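Local structure of probable arabinosyltransferase B (Mycobacterium tuberculosis H37Rv, 7BVF) at residues A109-L114 / D127-I132. The protein transfers arabinose units, polymerising them into the arabinan of the mycobacterial cell-wall arabinogalactan. Residues are numbered along the deposited sequence; the frame is centred on the assembly and turned at random.
Sequences ANLQAL and DRNVVI
The turn of a β-hairpin, with Arg-128 at the apex of an inverse gamma turn and in contact with Gln-112, packs here on the loop 109-114 of the concanavalin-like domain. The hairpin joins strands 122-126 and 131-136, and Asn-129 N comes back toward Asp-127 O in a bond modelled so short that its length should not be trusted. Arg-128 lays one face of its guanidinium over Gln-112: NE is 3.6 Å from Gln-112 CA, and NH1 is 3.4 Å from Gln-112 CB. The chain gets there by bending at chi3 (82°). Nearer the backbone, Arg-128 CB touches Leu-111 CD1 at 3.7 Å. On the neighbouring side chain, Asn-129 OD1 sits against Leu-111, 3.5 Å from its CB and close to both methyls; with CG anti to the backbone N (chi1 -178°), Leu-111 CG itself also lies near OD1. At the start of the turn, Ala-113 O receives a CA-H...O contact from Asp-127 CA at 3.5 Å, while Asp-127 OD1 takes a weak bond from Arg-128 N. Asn-110 OD1 is held elsewhere, by Lys-104 NZ, and the Arg-128 side chain also touches Arg-1095. Asn-129 additionally packs on a polar side chain of a different protein in the assembly. No conventional hydrogen bond crosses between 109-114 and 127-132, so the turn and the loop are joined mainly by van der Waals contact, with polar side-chain ends laid against aliphatic carbon.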
ATOM      1  N   ALA A 109      32.289  14.579  -0.300  1.00 28.74           N
ATOM      2  CA  ALA A 109      33.435  14.778  -1.169  1.00 28.74           C
ATOM      3  C   ALA A 109      34.417  13.625  -1.076  1.00 28.74           C
ATOM      4  O   ALA A 109      34.994  13.227  -2.089  1.00 28.74           O
ATOM      5  CB  ALA A 109      34.139  16.091  -0.829  1.00 28.74           C
ATOM      6  N   ASN A 110      34.620  13.078   0.123  1.00 27.72           N
ATOM      7  CA  ASN A 110      35.493  11.920   0.263  1.00 27.72           C
ATOM      8  C   ASN A 110      34.942  10.742  -0.522  1.00 27.72           C
ATOM      9  O   ASN A 110      35.666  10.087  -1.279  1.00 27.72           O
ATOM     10  CB  ASN A 110      35.658  11.567   1.736  1.00 27.72           C
ATOM     11  CG  ASN A 110      36.326  12.669   2.518  1.00 27.72           C
ATOM     12  OD1 ASN A 110      37.547  12.806   2.496  1.00 27.72           O
ATOM     13  ND2 ASN A 110      35.528  13.469   3.210  1.00 27.72           N
ATOM     14  N   LEU A 111      33.659  10.459  -0.350  1.00 25.63           N
ATOM     15  CA  LEU A 111      32.960   9.577  -1.263  1.00 25.63           C
ATOM     16  C   LEU A 111      32.877  10.235  -2.635  1.00 25.63           C
ATOM     17  O   LEU A 111      32.949  11.459  -2.759  1.00 25.63           O
ATOM     18  CB  LEU A 111      31.565   9.270  -0.721  1.00 25.63           C
ATOM     19  CG  LEU A 111      30.623   8.321  -1.455  1.00 25.63           C
ATOM     20  CD1 LEU A 111      31.364   7.115  -1.982  1.00 25.63           C
ATOM     21  CD2 LEU A 111      29.505   7.892  -0.525  1.00 25.63           C
ATOM     22  N   GLN A 112      32.757   9.406  -3.669  1.00 23.04           N
ATOM     23  CA  GLN A 112      32.513   9.842  -5.050  1.00 23.04           C
ATOM     24  C   GLN A 112      33.452  10.960  -5.497  1.00 23.04           C
ATOM     25  O   GLN A 112      33.043  11.912  -6.158  1.00 23.04           O
ATOM     26  CB  GLN A 112      31.045  10.239  -5.251  1.00 23.04           C
ATOM     27  CG  GLN A 112      30.562  11.488  -4.545  1.00 23.04           C
ATOM     28  CD  GLN A 112      29.098  11.417  -4.216  1.00 23.04           C
ATOM     29  OE1 GLN A 112      28.431  10.434  -4.525  1.00 23.04           O
ATOM     30  NE2 GLN A 112      28.586  12.456  -3.579  1.00 23.04           N
ATOM     31  N   ALA A 113      34.730  10.827  -5.171  1.00 23.43           N
ATOM     32  CA  ALA A 113      35.754  11.737  -5.677  1.00 23.43           C
ATOM     33  C   ALA A 113      37.112  11.112  -5.401  1.00 23.43           C
ATOM     34  O   ALA A 113      37.215  10.068  -4.751  1.00 23.43           O
ATOM     35  CB  ALA A 113      35.648  13.128  -5.056  1.00 23.43           C
ATOM     36  N   LEU A 114      38.159  11.765  -5.893  1.00 23.53           N
ATOM     37  CA  LEU A 114      39.519  11.259  -5.792  1.00 23.53           C
ATOM     38  C   LEU A 114      40.404  12.331  -5.183  1.00 23.53           C
ATOM     39  O   LEU A 114      40.345  13.492  -5.596  1.00 23.53           O
ATOM     40  CB  LEU A 114      40.046  10.846  -7.166  1.00 23.53           C
ATOM     41  CG  LEU A 114      41.447  10.254  -7.251  1.00 23.53           C
ATOM     42  CD1 LEU A 114      41.441   9.097  -8.216  1.00 23.53           C
ATOM     43  CD2 LEU A 114      42.437  11.303  -7.699  1.00 23.53           C
ATOM     44  N   ASP A 127      39.942   7.228  -2.844  1.00 27.38           N
ATOM     45  CA  ASP A 127      38.883   7.132  -3.841  1.00 27.38           C
ATOM     46  C   ASP A 127      37.538   7.130  -3.134  1.00 27.38           C
ATOM     47  O   ASP A 127      37.414   7.681  -2.037  1.00 27.38           O
ATOM     48  CB  ASP A 127      39.042   5.899  -4.724  1.00 27.38           C
ATOM     49  CG  ASP A 127      38.609   6.159  -6.153  1.00 27.38           C
ATOM     50  OD1 ASP A 127      37.551   6.788  -6.341  1.00 27.38           O
ATOM     51  OD2 ASP A 127      39.326   5.754  -7.087  1.00 27.38           O
ATOM     52  N   ARG A 128      36.515   6.555  -3.758  1.00 24.30           N
ATOM     53  CA  ARG A 128      35.187   6.593  -3.166  1.00 24.30           C
ATOM     54  C   ARG A 128      35.149   5.755  -1.894  1.00 24.30           C
ATOM     55  O   ARG A 128      34.591   4.654  -1.878  1.00 24.30           O
ATOM     56  CB  ARG A 128      34.146   6.093  -4.167  1.00 24.30           C
ATOM     57  CG  ARG A 128      34.427   6.495  -5.601  1.00 24.30           C
ATOM     58  CD  ARG A 128      33.431   5.871  -6.551  1.00 24.30           C
ATOM     59  NE  ARG A 128      32.189   6.628  -6.614  1.00 24.30           N
ATOM     60  CZ  ARG A 128      31.758   7.263  -7.696  1.00 24.30           C
ATOM     61  NH1 ARG A 128      30.614   7.928  -7.666  1.00 24.30           N
ATOM     62  NH2 ARG A 128      32.470   7.232  -8.808  1.00 24.30           N
ATOM     63  N   ASN A 129      35.762   6.287  -0.831  1.00 28.01           N
ATOM     64  CA  ASN A 129      35.820   5.714   0.513  1.00 28.01           C
ATOM     65  C   ASN A 129      36.732   4.500   0.614  1.00 28.01           C
ATOM     66  O   ASN A 129      36.572   3.687   1.523  1.00 28.01           O
ATOM     67  CB  ASN A 129      34.428   5.355   1.044  1.00 28.01           C
ATOM     68  CG  ASN A 129      33.674   6.558   1.558  1.00 28.01           C
ATOM     69  OD1 ASN A 129      32.466   6.674   1.366  1.00 28.01           O
ATOM     70  ND2 ASN A 129      34.386   7.469   2.207  1.00 28.01           N
ATOM     71  N   VAL A 130      37.692   4.351  -0.291  1.00 29.70           N
ATOM     72  CA  VAL A 130      38.683   3.285  -0.210  1.00 29.70           C
ATOM     73  C   VAL A 130      40.064   3.904  -0.361  1.00 29.70           C
ATOM     74  O   VAL A 130      40.263   4.814  -1.171  1.00 29.70           O
ATOM     75  CB  VAL A 130      38.447   2.181  -1.266  1.00 29.70           C
ATOM     76  CG1 VAL A 130      37.034   1.646  -1.173  1.00 29.70           C
ATOM     77  CG2 VAL A 130      38.712   2.692  -2.662  1.00 29.70           C
ATOM     78  N   VAL A 131      41.013   3.432   0.444  1.00 33.27           N
ATOM     79  CA  VAL A 131      42.384   3.929   0.386  1.00 33.27           C
ATOM     80  C   VAL A 131      43.106   3.124  -0.688  1.00 33.27           C
ATOM     81  O   VAL A 131      43.461   1.965  -0.478  1.00 33.27           O
ATOM     82  CB  VAL A 131      43.092   3.828   1.738  1.00 33.27           C
ATOM     83  CG1 VAL A 131      44.528   4.306   1.612  1.00 33.27           C
ATOM     84  CG2 VAL A 131      42.353   4.634   2.779  1.00 33.27           C
ATOM     85  N   ILE A 132      43.321   3.738  -1.850  1.00 32.82           N
ATOM     86  CA  ILE A 132      43.996   3.041  -2.936  1.00 32.82           C
ATOM     87  C   ILE A 132      45.466   2.840  -2.604  1.00 32.82           C
ATOM     88  O   ILE A 132      46.007   1.740  -2.760  1.00 32.82           O
ATOM     89  CB  ILE A 132      43.808   3.802  -4.255  1.00 32.82           C
ATOM     90  CG1 ILE A 132      42.399   3.586  -4.786  1.00 32.82           C
ATOM     91  CG2 ILE A 132      44.798   3.345  -5.279  1.00 32.82           C
ATOM     92  CD1 ILE A 132      42.100   4.431  -5.968  1.00 32.82           C
TER